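Local structure of NAD-dependent aldehyde dehydrogenase (Burkholderia multivorans, 5UJU) at residues A[37-42]-A[157-162]; A[161-166]-A[523-528]; A[133-138]-A[151-156]; A[216-221]-A[245-250]; A[125-130]-A[224-229]. The protein probably catalyses the NAD-dependent oxidation of aldehydes to carboxylic acids, as do other members of the aldehyde dehydrogenase family. All coordinates share one frame; numbering follows the deposited sequence.

Overall arrangement
Three of the contacts join helices of the region around strands 191-211 and 234-238, and two fasten loops to helix 158-175. Contacts 1 and 2 both use the start of that helix, on which loops 37-42 and 523-528 settle; contacts 4 and 5 both use helix 217-230. Contact 1 is only partly buried and contact 2 is buried, yet both mix hydrogen bonds and water bridges with packing, and both loops reach the second subunit. Contacts 3, 4 and 5 are buried, apolar meetings of helix with helix, without hydrogen bonds between the paired segments. Some polar atoms at these interfaces bond to other elements, as Gly156 O of contact 3 does to Thr218 OG1 of contact 4.

Contact 1 of 5, residues A[37-42]-A[157-162]; sequences FAEMPS and GPHAQD
The ring of Phe37 receives Gln161 CB over one face, 4.0 Å from the ring centroid, in a CH-pi contact. Beyond CB, the amide plane of Gln161 stands 81° from the ring, and its polar end turns to Asn131 and Ser134. At the edge of the same ring, near its plane, Asp162 OD1 lies 3.4 Å from Phe37 CD2; this oxygen is itself hydrogen-bonded to the hydroxyl of Ser35. The second flat group, the imidazole of His159, is met at its edge by Glu39. NE2 donates to Glu39 OE1 over 2.6 Å at an N-H...O angle of 162°, with the oxygen almost exactly in the ring plane and approached nearly along its own C-O bond. Glu39 CG sits between its backbone N and carbonyl carbon (chi1 66°), and the rest of the chain runs on extended to the imidazole. Its other oxygen, OE2, forms a salt bridge with Lys186 of the second subunit, a pairing that would be expected to stabilise the charged carboxylate.

Between these two anchors lies the Pro158 ring, with CG 3.3 Å from Ala38 O and CB 4.0 Å from Phe37 CB. One water donates both to Phe37 O and to Asp162 OD2, joining loop backbone to helix side chain. The loop between helices 18-30 and 43-46 is thus laid over the first turn of helix 158-175, close to the subunit interface, with Phe37 also touching Leu127 and Asn131 of helix 97-132 and His159 resting on Trp219 of helix 217-230.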
# COMPACT_ATOMS: atom_id res chain seq x y z
N PHE A 37 -0.27 28.08 -4.84
CA PHE A 37 0.67 28.53 -5.86
C PHE A 37 -0.13 29.16 -6.99
O PHE A 37 -0.96 28.49 -7.62
CB PHE A 37 1.54 27.36 -6.34
CG PHE A 37 2.31 26.67 -5.22
CD1 PHE A 37 3.26 27.35 -4.47
CD2 PHE A 37 2.08 25.32 -4.93
CE1 PHE A 37 3.97 26.71 -3.44
CE2 PHE A 37 2.78 24.67 -3.91
CZ PHE A 37 3.73 25.36 -3.16
N ALA A 38 0.10 30.44 -7.23
CA ALA A 38 -0.66 31.18 -8.23
C ALA A 38 -0.38 30.63 -9.62
O ALA A 38 0.76 30.65 -10.09
CB ALA A 38 -0.32 32.67 -8.17
N GLU A 39 -1.43 30.14 -10.29
CA GLU A 39 -1.24 29.54 -11.60
C GLU A 39 -1.07 30.58 -12.70
O GLU A 39 -0.57 30.23 -13.78
CB GLU A 39 -2.42 28.61 -11.92
CG GLU A 39 -3.72 29.35 -12.09
CD GLU A 39 -4.83 28.44 -12.57
OE1 GLU A 39 -4.65 27.20 -12.58
OE2 GLU A 39 -5.87 28.98 -13.00
N MET A 40 -1.48 31.83 -12.47
CA MET A 40 -1.23 32.76 -13.57
C MET A 40 0.16 33.37 -13.45
O MET A 40 0.58 33.74 -12.35
CB MET A 40 -2.27 33.87 -13.60
CG MET A 40 -3.69 33.38 -13.85
SD MET A 40 -3.84 32.43 -15.38
CE MET A 40 -3.42 33.66 -16.62
N PRO A 41 0.91 33.46 -14.57
CA PRO A 41 2.26 34.07 -14.57
C PRO A 41 2.20 35.59 -14.50
O PRO A 41 2.74 36.31 -15.36
CB PRO A 41 2.85 33.55 -15.89
CG PRO A 41 1.66 33.44 -16.80
CD PRO A 41 0.51 33.01 -15.92
N SER A 42 1.56 36.11 -13.44
CA SER A 42 1.23 37.52 -13.29
C SER A 42 2.41 38.29 -12.70
O SER A 42 3.07 37.80 -11.78
CB SER A 42 0.02 37.67 -12.37
OG SER A 42 0.40 37.46 -11.02
N GLY A 157 5.05 24.21 -13.48
CA GLY A 157 5.32 24.95 -12.26
C GLY A 157 4.21 24.78 -11.24
O GLY A 157 4.05 23.72 -10.63
N PRO A 158 3.39 25.83 -11.06
CA PRO A 158 2.36 25.80 -10.00
C PRO A 158 1.51 24.54 -9.90
O PRO A 158 1.32 24.05 -8.78
CB PRO A 158 1.50 27.02 -10.37
CG PRO A 158 2.47 27.97 -10.95
CD PRO A 158 3.53 27.16 -11.66
N HIS A 159 0.99 24.00 -11.01
CA HIS A 159 0.15 22.81 -10.90
C HIS A 159 0.95 21.59 -10.44
O HIS A 159 0.45 20.78 -9.65
CB HIS A 159 -0.56 22.51 -12.23
CG HIS A 159 -1.64 23.49 -12.57
ND1 HIS A 159 -2.41 23.38 -13.71
CD2 HIS A 159 -2.08 24.60 -11.93
CE1 HIS A 159 -3.26 24.38 -13.76
NE2 HIS A 159 -3.09 25.13 -12.69
N ALA A 160 2.20 21.46 -10.91
CA ALA A 160 3.05 20.38 -10.43
C ALA A 160 3.39 20.59 -8.96
O ALA A 160 3.39 19.63 -8.18
CB ALA A 160 4.34 20.30 -11.25
N GLN A 161 3.66 21.84 -8.58
CA GLN A 161 3.92 22.16 -7.19
C GLN A 161 2.69 21.88 -6.32
O GLN A 161 2.82 21.37 -5.20
CB GLN A 161 4.36 23.62 -7.09
CG GLN A 161 5.69 23.88 -7.81
CD GLN A 161 5.79 25.26 -8.41
OE1 GLN A 161 4.98 26.14 -8.11
NE2 GLN A 161 6.80 25.47 -9.25
N ASP A 162 1.49 22.15 -6.85
CA ASP A 162 0.25 21.72 -6.18
C ASP A 162 0.26 20.22 -5.90
O ASP A 162 -0.04 19.78 -4.78
CB ASP A 162 -0.97 22.07 -7.04
CG ASP A 162 -1.32 23.54 -7.01
OD1 ASP A 162 -0.92 24.26 -6.07
OD2 ASP A 162 -2.02 23.99 -7.96
O HOH W 1 -1.82 26.18 -9.16

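Contact 2 of 5, residues A[161-166]-A[523-528]; sequences QDRALE and NQSAAF
Glu166 takes the backbone N-H of Phe528 on OE2 (2.8 Å from N to OE2, 161° at the hydrogen), the donor arriving from above the carboxylate plane. Its other oxygen, OE1, offers the syn lone pair to Arg163 NH1 in a 2.8 Å salt bridge, one helical turn back. Arg163 then reaches along the loop: NH2 makes a weak bond to Ser525 OG at 3.0 Å, and also bonds Asp530 O, while a water links NE to Ser525 O. A second water joins Asp162 OD2 to Ala527 N.

The loop follows strand 511-514, an edge strand, within this chain, of the sheet that also holds strand 487-491, and it is here bound to helix 158-175. Ala527 CA lies 3.6 Å above the centre of the guanidinium, so the backbone at Ala526 and Ala527 covers one face of that group. Ala527 CB fits against Asp162 CB at 3.7 Å. Phe528, in a left-handed backbone conformation (phi 68°), brings its ring back to the helix, where CZ is 3.7 Å from Leu165 CD2 and Glu166 CB makes an off-centre CH-pi contact. Trp34 meets this ring edge-to-face, and Ala24, Ala27 and Ile28 of helix 18-30 also pack on it.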
# COMPACT_ATOMS: atom_id res chain seq x y z
N GLN A 161 3.66 21.84 -8.58
CA GLN A 161 3.92 22.16 -7.19
C GLN A 161 2.69 21.88 -6.32
O GLN A 161 2.82 21.37 -5.20
CB GLN A 161 4.36 23.62 -7.09
CG GLN A 161 5.69 23.88 -7.81
CD GLN A 161 5.79 25.26 -8.41
OE1 GLN A 161 4.98 26.14 -8.11
NE2 GLN A 161 6.80 25.47 -9.25
N ASP A 162 1.49 22.15 -6.85
CA ASP A 162 0.25 21.72 -6.18
C ASP A 162 0.26 20.22 -5.90
O ASP A 162 -0.04 19.78 -4.78
CB ASP A 162 -0.97 22.07 -7.04
CG ASP A 162 -1.32 23.54 -7.01
OD1 ASP A 162 -0.92 24.26 -6.07
OD2 ASP A 162 -2.02 23.99 -7.96
N ARG A 163 0.58 19.42 -6.91
CA ARG A 163 0.54 17.96 -6.76
C ARG A 163 1.64 17.48 -5.81
O ARG A 163 1.46 16.49 -5.09
CB ARG A 163 0.67 17.28 -8.12
CG ARG A 163 -0.60 17.36 -9.01
CD ARG A 163 -1.75 16.53 -8.44
NE ARG A 163 -2.97 16.60 -9.25
CZ ARG A 163 -4.10 15.94 -9.00
NH1 ARG A 163 -4.19 15.14 -7.93
NH2 ARG A 163 -5.15 16.07 -9.80
N ALA A 164 2.80 18.13 -5.84
CA ALA A 164 3.84 17.83 -4.85
C ALA A 164 3.34 18.13 -3.44
O ALA A 164 3.45 17.29 -2.54
CB ALA A 164 5.11 18.62 -5.16
N LEU A 165 2.72 19.30 -3.25
CA LEU A 165 2.23 19.68 -1.93
C LEU A 165 1.13 18.74 -1.46
O LEU A 165 1.06 18.39 -0.28
CB LEU A 165 1.71 21.12 -1.98
CG LEU A 165 1.20 21.63 -0.63
CD1 LEU A 165 2.34 22.00 0.25
CD2 LEU A 165 0.26 22.79 -0.78
N GLU A 166 0.27 18.32 -2.39
CA GLU A 166 -0.74 17.31 -2.09
C GLU A 166 -0.11 16.03 -1.56
O GLU A 166 -0.58 15.46 -0.57
CB GLU A 166 -1.55 17.04 -3.36
CG GLU A 166 -2.65 16.03 -3.18
CD GLU A 166 -3.41 15.81 -4.48
OE1 GLU A 166 -2.75 15.49 -5.50
OE2 GLU A 166 -4.64 15.97 -4.49
N ASN A 523 -9.29 16.87 -20.09
CA ASN A 523 -7.85 16.78 -19.89
C ASN A 523 -7.45 17.29 -18.51
O ASN A 523 -6.42 16.86 -17.97
CB ASN A 523 -7.06 17.59 -20.92
CG ASN A 523 -7.61 17.44 -22.33
OD1 ASN A 523 -8.81 17.48 -22.55
ND2 ASN A 523 -6.71 17.27 -23.30
N GLN A 524 -8.22 18.20 -17.93
CA GLN A 524 -7.79 18.95 -16.75
C GLN A 524 -8.13 18.23 -15.45
O GLN A 524 -9.16 17.54 -15.34
CB GLN A 524 -8.44 20.33 -16.73
CG GLN A 524 -8.05 21.20 -17.91
CD GLN A 524 -8.88 22.47 -17.99
OE1 GLN A 524 -10.10 22.45 -17.82
NE2 GLN A 524 -8.20 23.59 -18.21
N SER A 525 -7.25 18.38 -14.46
CA SER A 525 -7.55 17.90 -13.12
C SER A 525 -6.88 18.83 -12.12
O SER A 525 -5.77 19.32 -12.35
CB SER A 525 -7.11 16.44 -12.90
OG SER A 525 -5.70 16.30 -12.76
N ALA A 526 -7.55 19.04 -10.99
CA ALA A 526 -7.07 19.93 -9.95
C ALA A 526 -6.61 19.12 -8.75
O ALA A 526 -7.33 18.23 -8.28
CB ALA A 526 -8.16 20.92 -9.52
N ALA A 527 -5.40 19.41 -8.28
CA ALA A 527 -4.94 18.86 -7.01
C ALA A 527 -5.93 19.20 -5.90
O ALA A 527 -6.66 20.20 -5.98
CB ALA A 527 -3.54 19.40 -6.64
N PHE A 528 -5.97 18.36 -4.86
CA PHE A 528 -6.81 18.52 -3.66
C PHE A 528 -8.29 18.35 -3.97
O PHE A 528 -9.14 18.74 -3.15
CB PHE A 528 -6.60 19.87 -2.96
CG PHE A 528 -5.15 20.21 -2.70
CD1 PHE A 528 -4.45 19.60 -1.67
CD2 PHE A 528 -4.49 21.14 -3.50
CE1 PHE A 528 -3.13 19.92 -1.43
CE2 PHE A 528 -3.17 21.46 -3.27
CZ PHE A 528 -2.48 20.85 -2.23
O HOH W 2 -3.50 21.64 -9.66
O HOH W 3 -3.14 19.17 -10.96

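Contact 3 of 5, residues A[133-138]-A[151-156]; sequences ASFEIA and MAFQAG
Two successive helices, 134-145 and 149-156, pack crosswise across a short connection, and Ala138 and Phe153 lie where the two segments come nearest. The axes of the two segments approach to 8.5 Å, with their directions 114° apart. At the crossing the residues are small: Ala138 CB lies 3.5 Å from Phe153 CA, and Ala152 CB is 3.4 Å from Ala138 O, so that backbone and methyl groups meet almost directly.

Phe153 fills the flank of this crossing. Its CG is anti to the backbone N (chi1 -179°), and the ring beyond extends to the other helix, with Ala138 CB at its edge. The rim atom CE1 stands over the centre of the Phe135 ring, 3.8 Å above its plane. The two rings are inclined at 45°, an oblique pairing in which this one atom of Phe153 faces all six carbons of Phe135 about equally. The same CE1 touches Ser134 CB at 3.6 Å, while Ser134 OG turns away to the backbone of Asn131 and to the amide of Gln161. Further along the interface, Ile137 CG2 packs on Gly156 O at 3.7 Å, an oxygen whose polar need is met by the hydroxyl of Thr218.

Around the pair, Pro41 of the loop before helix 43-46 touches both phenylalanines, Pro158 of helix 158-175 lies against Ser134 and Phe153, and Ile249 of helix 245-260 packs on Ile137.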
# COMPACT_ATOMS: atom_id res chain seq x y z
N ALA A 133 11.06 29.72 -8.75
CA ALA A 133 11.76 29.41 -9.99
C ALA A 133 10.81 29.01 -11.12
O ALA A 133 11.26 28.42 -12.11
CB ALA A 133 12.78 28.28 -9.75
N SER A 134 9.52 29.34 -11.00
CA SER A 134 8.53 28.81 -11.93
C SER A 134 8.81 29.24 -13.36
O SER A 134 8.57 28.47 -14.30
CB SER A 134 7.12 29.25 -11.52
OG SER A 134 6.66 28.51 -10.41
N PHE A 135 9.28 30.47 -13.56
CA PHE A 135 9.55 30.93 -14.92
C PHE A 135 10.74 30.19 -15.52
O PHE A 135 10.69 29.76 -16.67
CB PHE A 135 9.78 32.44 -14.94
CG PHE A 135 8.51 33.23 -14.93
CD1 PHE A 135 7.75 33.36 -16.09
CD2 PHE A 135 8.07 33.86 -13.77
CE1 PHE A 135 6.57 34.08 -16.09
CE2 PHE A 135 6.90 34.59 -13.77
CZ PHE A 135 6.15 34.70 -14.93
N GLU A 136 11.83 30.03 -14.75
CA GLU A 136 12.97 29.25 -15.23
C GLU A 136 12.55 27.82 -15.56
O GLU A 136 12.95 27.27 -16.59
CB GLU A 136 14.08 29.24 -14.19
CG GLU A 136 15.21 28.29 -14.51
CD GLU A 136 16.23 28.17 -13.37
OE1 GLU A 136 15.99 28.73 -12.29
OE2 GLU A 136 17.27 27.53 -13.58
N ILE A 137 11.76 27.21 -14.69
CA ILE A 137 11.26 25.85 -14.92
C ILE A 137 10.31 25.82 -16.12
O ILE A 137 10.34 24.88 -16.93
CB ILE A 137 10.60 25.33 -13.63
CG1 ILE A 137 11.67 25.13 -12.54
CG2 ILE A 137 9.86 24.02 -13.88
CD1 ILE A 137 11.11 24.82 -11.16
N ALA A 138 9.47 26.84 -16.28
CA ALA A 138 8.55 26.85 -17.42
C ALA A 138 9.30 26.77 -18.74
O ALA A 138 8.95 25.98 -19.63
CB ALA A 138 7.66 28.09 -17.38
N MET A 151 0.99 26.57 -20.84
CA MET A 151 0.87 25.25 -20.23
C MET A 151 2.18 24.81 -19.58
O MET A 151 2.17 24.17 -18.52
CB MET A 151 0.44 24.22 -21.27
CG MET A 151 0.44 22.80 -20.71
SD MET A 151 -0.11 21.54 -21.89
CE MET A 151 -1.84 21.97 -22.02
N ALA A 152 3.31 25.13 -20.20
CA ALA A 152 4.58 24.77 -19.59
C ALA A 152 4.72 25.41 -18.22
O ALA A 152 5.14 24.75 -17.26
CB ALA A 152 5.73 25.18 -20.51
N PHE A 153 4.29 26.66 -18.09
CA PHE A 153 4.32 27.34 -16.79
C PHE A 153 3.36 26.67 -15.80
O PHE A 153 3.77 26.28 -14.71
CB PHE A 153 3.96 28.81 -16.98
CG PHE A 153 3.98 29.60 -15.70
CD1 PHE A 153 5.16 30.19 -15.24
CD2 PHE A 153 2.82 29.76 -14.95
CE1 PHE A 153 5.19 30.91 -14.06
CE2 PHE A 153 2.84 30.48 -13.76
CZ PHE A 153 4.03 31.05 -13.31
N GLN A 154 2.09 26.54 -16.17
CA GLN A 154 1.11 26.00 -15.24
C GLN A 154 1.39 24.53 -14.93
O GLN A 154 1.56 24.16 -13.76
CB GLN A 154 -0.30 26.16 -15.81
CG GLN A 154 -0.69 27.58 -16.05
CD GLN A 154 -2.19 27.73 -16.23
OE1 GLN A 154 -2.89 26.75 -16.50
NE2 GLN A 154 -2.69 28.95 -16.06
N ALA A 155 1.45 23.70 -15.96
CA ALA A 155 1.66 22.27 -15.73
C ALA A 155 3.06 21.97 -15.21
O ALA A 155 3.24 21.04 -14.42
CB ALA A 155 1.40 21.49 -17.02
N GLY A 156 4.07 22.74 -15.62
CA GLY A 156 5.41 22.46 -15.14
C GLY A 156 5.71 23.10 -13.80
O GLY A 156 6.52 22.57 -13.04

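Contact 4 of 5, residues A[216-221]-A[245-250]; sequences FPTWNG and LPLAIT
A small apolar contact joins the opening turns of helices 217-230 and 245-260, deep in the chain, with Pro217 and Pro246 meeting ring to ring. Their CG atoms are 3.9 Å apart, and the two side chains cross at a slant. Next to them Thr218 turns its methyl group to the second helix: CG2 is 4.0 Å from Pro246 CB, the two side chains crossing at about a right angle, with Thr250 OG1 only slightly farther off. CG2 is anti to the carbonyl carbon (chi1 to OG1 57°), which turns the methyl to Pro246, while OG1 bonds outside the pair, to Gly156 O.

The two helices occupy consecutive crossovers of the parallel part of the sheet: helix 217-230 connects strand 191-211 with strand 234-238, and helix 245-260 continues from strand 234-238 to strand 268-270. This beta-alpha-beta-alpha-beta order belongs to the Rossmann-like domain of the family. The short axes pass 9.8 Å apart at 64°, and side chains bridge the interval.

Leu247 sets both methyls against Pro217 O, CD1 and CD2 each 3.9 Å from it, and CD1 is 4.2 Å from Pro217 CB. Within the second helix, Thr250 OG1 donates to Pro246 O at 2.8 Å, an oxygen that also takes the Thr250 backbone N-H; the same hydroxyl is hydrogen-bonded to Tyr222 OH. Ser140 and Val141 of helix 134-145 pack against Pro246, and Thr145 against Pro217.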
# COMPACT_ATOMS: atom_id res chain seq x y z
N PHE A 216 5.40 15.25 -19.13
CA PHE A 216 5.10 15.98 -17.90
C PHE A 216 6.14 15.63 -16.84
O PHE A 216 5.82 15.01 -15.81
CB PHE A 216 3.68 15.68 -17.41
CG PHE A 216 2.60 16.29 -18.27
CD1 PHE A 216 2.18 15.66 -19.43
CD2 PHE A 216 2.03 17.51 -17.94
CE1 PHE A 216 1.20 16.22 -20.23
CE2 PHE A 216 1.04 18.09 -18.74
CZ PHE A 216 0.63 17.44 -19.89
N PRO A 217 7.38 16.08 -17.04
CA PRO A 217 8.46 15.65 -16.13
C PRO A 217 8.23 16.06 -14.68
O PRO A 217 8.43 15.24 -13.77
CB PRO A 217 9.71 16.32 -16.73
CG PRO A 217 9.19 17.50 -17.50
CD PRO A 217 7.85 17.04 -18.05
N THR A 218 7.80 17.30 -14.43
CA THR A 218 7.56 17.71 -13.05
C THR A 218 6.17 17.29 -12.57
O THR A 218 6.02 16.83 -11.43
CB THR A 218 7.76 19.22 -12.90
OG1 THR A 218 6.89 19.92 -13.80
CG2 THR A 218 9.21 19.60 -13.18
N TRP A 219 5.14 17.44 -13.40
CA TRP A 219 3.79 17.14 -12.95
C TRP A 219 3.65 15.67 -12.58
O TRP A 219 3.05 15.33 -11.55
CB TRP A 219 2.77 17.51 -14.02
CG TRP A 219 1.34 17.60 -13.51
CD1 TRP A 219 0.69 18.72 -13.09
CD2 TRP A 219 0.40 16.52 -13.38
NE1 TRP A 219 -0.60 18.41 -12.72
CE2 TRP A 219 -0.80 17.06 -12.88
CE3 TRP A 219 0.46 15.14 -13.65
CZ2 TRP A 219 -1.93 16.28 -12.64
CZ3 TRP A 219 -0.67 14.37 -13.40
CH2 TRP A 219 -1.85 14.94 -12.90
N ASN A 220 4.17 14.78 -13.43
CA ASN A 220 4.18 13.36 -13.10
C ASN A 220 5.31 12.98 -12.15
O ASN A 220 5.15 12.03 -11.38
CB ASN A 220 4.26 12.50 -14.36
CG ASN A 220 2.95 12.46 -15.14
OD1 ASN A 220 2.89 12.80 -16.31
ND2 ASN A 220 1.89 12.03 -14.47
N GLY A 221 6.44 13.67 -12.20
CA GLY A 221 7.57 13.28 -11.36
C GLY A 221 7.47 13.75 -9.92
O GLY A 221 7.89 13.03 -9.00
N LEU A 245 16.31 18.65 -18.04
CA LEU A 245 16.51 19.97 -17.44
C LEU A 245 15.48 20.34 -16.39
O LEU A 245 15.88 20.84 -15.32
CB LEU A 245 16.57 21.04 -18.54
CG LEU A 245 17.00 22.42 -18.01
CD1 LEU A 245 18.37 22.33 -17.31
CD2 LEU A 245 17.03 23.50 -19.10
N PRO A 246 14.16 20.14 -16.60
CA PRO A 246 13.21 20.50 -15.53
C PRO A 246 13.47 19.78 -14.22
O PRO A 246 13.29 20.38 -13.15
CB PRO A 246 11.84 20.12 -16.13
CG PRO A 246 12.04 20.18 -17.60
CD PRO A 246 13.46 19.71 -17.83
N LEU A 247 13.87 18.50 -14.26
CA LEU A 247 14.16 17.80 -13.02
C LEU A 247 15.57 18.09 -12.51
O LEU A 247 15.81 18.00 -11.31
CB LEU A 247 13.96 16.30 -13.20
CG LEU A 247 12.47 15.97 -13.31
CD1 LEU A 247 12.27 14.56 -13.83
CD2 LEU A 247 11.76 16.17 -11.95
N ALA A 248 16.51 18.44 -13.40
CA ALA A 248 17.84 18.85 -12.94
C ALA A 248 17.75 20.14 -12.13
O ALA A 248 18.37 20.25 -11.05
CB ALA A 248 18.78 19.04 -14.12
N ILE A 249 16.99 21.12 -12.62
CA ILE A 249 16.72 22.34 -11.86
C ILE A 249 16.08 21.99 -10.52
O ILE A 249 16.46 22.53 -9.48
CB ILE A 249 15.83 23.29 -12.67
CG1 ILE A 249 16.54 23.79 -13.92
CG2 ILE A 249 15.36 24.47 -11.81
CD1 ILE A 249 15.58 24.49 -14.89
N THR A 250 15.11 21.06 -10.54
CA THR A 250 14.42 20.65 -9.32
C THR A 250 15.40 20.03 -8.31
O THR A 250 15.39 20.37 -7.12
CB THR A 250 13.31 19.65 -9.66
OG1 THR A 250 12.36 20.25 -10.56
CG2 THR A 250 12.59 19.24 -8.39

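Contact 5 of 5, residues A[125-130]-A[224-229]; sequences EILARL and GLFADL
On the helix whose Ile126, Leu127 and Leu130 meet Phe226, Glu125 OE2 is gripped twice by Arg129, one turn further on. Arg129 NE donates to Glu125 OE2 over 2.8 Å at 162°; the oxygen lies close to the guanidinium plane and accepts on its anti lone pair, whereas NH2 adds a weak bond to the same oxygen. The pair has further partners, Glu125 OE1 binding Lys16 and His17 and Arg129 NH2 binding Glu260. Neither Glu125 nor Arg129 touches segment 224-229.

The interface with that segment is wholly apolar and turns on the ring of Phe226. Leu127 CD2 sits over one face, 3.6 Å above the plane and offset toward the rim, in a CH-pi contact. Ile126 CG2 lies in the ring plane at the edge, 3.7 Å from Phe226 CZ; being anti to its backbone N, it is carried out toward the other helix. Leu130 CD1 meets the ring tip to tip, also 3.7 Å from Phe226 CZ, so three branched side chains converge on one end of the ring. A looser touch is made by Ile126 CD1 and Leu229 CD1, 4.2 Å apart.

The segment axes run roughly antiparallel, at 149°, and stay 12.5 Å apart, a separation spanned by the ring and the aliphatic ends. Ala164 of helix 158-175 touches both Leu127 and Phe226, Tyr222 meets Phe226 edge-to-face, Val257 of helix 245-260 lies against Ile126, and Leu225 and Leu229 settle on strand 234-238.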
# COMPACT_ATOMS: atom_id res chain seq x y z
N GLU A 125 9.74 23.78 2.11
CA GLU A 125 10.66 24.85 1.73
C GLU A 125 11.15 24.66 0.30
O GLU A 125 11.25 25.64 -0.45
CB GLU A 125 11.84 24.90 2.71
CG GLU A 125 12.94 25.87 2.32
CD GLU A 125 12.53 27.34 2.36
OE1 GLU A 125 11.53 27.69 3.03
OE2 GLU A 125 13.23 28.16 1.71
N ILE A 126 11.46 23.42 -0.10
CA ILE A 126 11.82 23.16 -1.48
C ILE A 126 10.70 23.64 -2.42
O ILE A 126 10.95 24.33 -3.41
CB ILE A 126 12.13 21.67 -1.70
CG1 ILE A 126 13.38 21.24 -0.91
CG2 ILE A 126 12.24 21.36 -3.21
CD1 ILE A 126 13.60 19.73 -0.86
N LEU A 127 9.45 23.31 -2.08
CA LEU A 127 8.30 23.71 -2.91
C LEU A 127 8.19 25.23 -3.02
O LEU A 127 7.88 25.76 -4.10
CB LEU A 127 7.01 23.10 -2.37
CG LEU A 127 6.95 21.57 -2.53
CD1 LEU A 127 5.65 20.98 -2.01
CD2 LEU A 127 7.14 21.25 -3.99
N ALA A 128 8.43 25.94 -1.92
CA ALA A 128 8.40 27.40 -1.97
C ALA A 128 9.43 27.92 -2.96
O ALA A 128 9.14 28.82 -3.74
CB ALA A 128 8.65 27.97 -0.57
N ARG A 129 10.63 27.34 -2.95
CA ARG A 129 11.68 27.80 -3.85
C ARG A 129 11.40 27.38 -5.29
O ARG A 129 11.73 28.10 -6.23
CB ARG A 129 13.04 27.29 -3.39
CG ARG A 129 13.38 27.72 -1.96
CD ARG A 129 14.88 27.64 -1.67
NE ARG A 129 15.16 27.92 -0.26
CZ ARG A 129 16.37 27.88 0.28
NH1 ARG A 129 17.44 27.59 -0.47
NH2 ARG A 129 16.52 28.14 1.57
N LEU A 130 10.82 26.20 -5.47
CA LEU A 130 10.44 25.81 -6.82
C LEU A 130 9.43 26.78 -7.41
O LEU A 130 9.55 27.19 -8.56
CB LEU A 130 9.89 24.39 -6.82
CG LEU A 130 10.87 23.25 -6.50
CD1 LEU A 130 10.10 21.95 -6.43
CD2 LEU A 130 11.94 23.18 -7.57
N GLY A 224 5.82 11.42 -6.71
CA GLY A 224 6.67 10.39 -6.15
C GLY A 224 7.89 10.95 -5.43
O GLY A 224 8.27 10.48 -4.36
N LEU A 225 8.52 11.98 -6.02
CA LEU A 225 9.71 12.57 -5.42
C LEU A 225 9.42 13.12 -4.02
O LEU A 225 10.15 12.83 -3.06
CB LEU A 225 10.25 13.67 -6.33
CG LEU A 225 11.26 14.70 -5.79
CD1 LEU A 225 12.53 14.02 -5.27
CD2 LEU A 225 11.60 15.72 -6.88
N PHE A 226 8.34 13.88 -3.88
CA PHE A 226 8.04 14.53 -2.61
C PHE A 226 7.32 13.61 -1.64
O PHE A 226 7.46 13.79 -0.43
CB PHE A 226 7.25 15.81 -2.88
CG PHE A 226 8.12 16.90 -3.43
CD1 PHE A 226 8.90 17.67 -2.57
CD2 PHE A 226 8.25 17.09 -4.80
CE1 PHE A 226 9.74 18.65 -3.07
CE2 PHE A 226 9.09 18.07 -5.30
CZ PHE A 226 9.85 18.85 -4.43
N ALA A 227 6.56 12.61 -2.12
CA ALA A 227 6.11 11.56 -1.21
C ALA A 227 7.30 10.82 -0.59
O ALA A 227 7.27 10.44 0.59
CB ALA A 227 5.21 10.57 -1.95
N ASP A 228 8.33 10.56 -1.40
CA ASP A 228 9.55 9.93 -0.90
C ASP A 228 10.21 10.81 0.16
O ASP A 228 10.50 10.35 1.27
CB ASP A 228 10.52 9.67 -2.06
CG ASP A 228 10.20 8.40 -2.87
OD1 ASP A 228 9.35 7.60 -2.44
OD2 ASP A 228 10.83 8.22 -3.94
N LEU A 229 10.44 12.09 -0.17
CA LEU A 229 11.15 12.98 0.74
C LEU A 229 10.38 13.23 2.02
O LEU A 229 10.95 13.19 3.11
CB LEU A 229 11.44 14.32 0.04
CG LEU A 229 12.58 14.35 -0.96
CD1 LEU A 229 12.62 15.74 -1.63
CD2 LEU A 229 13.91 14.03 -0.25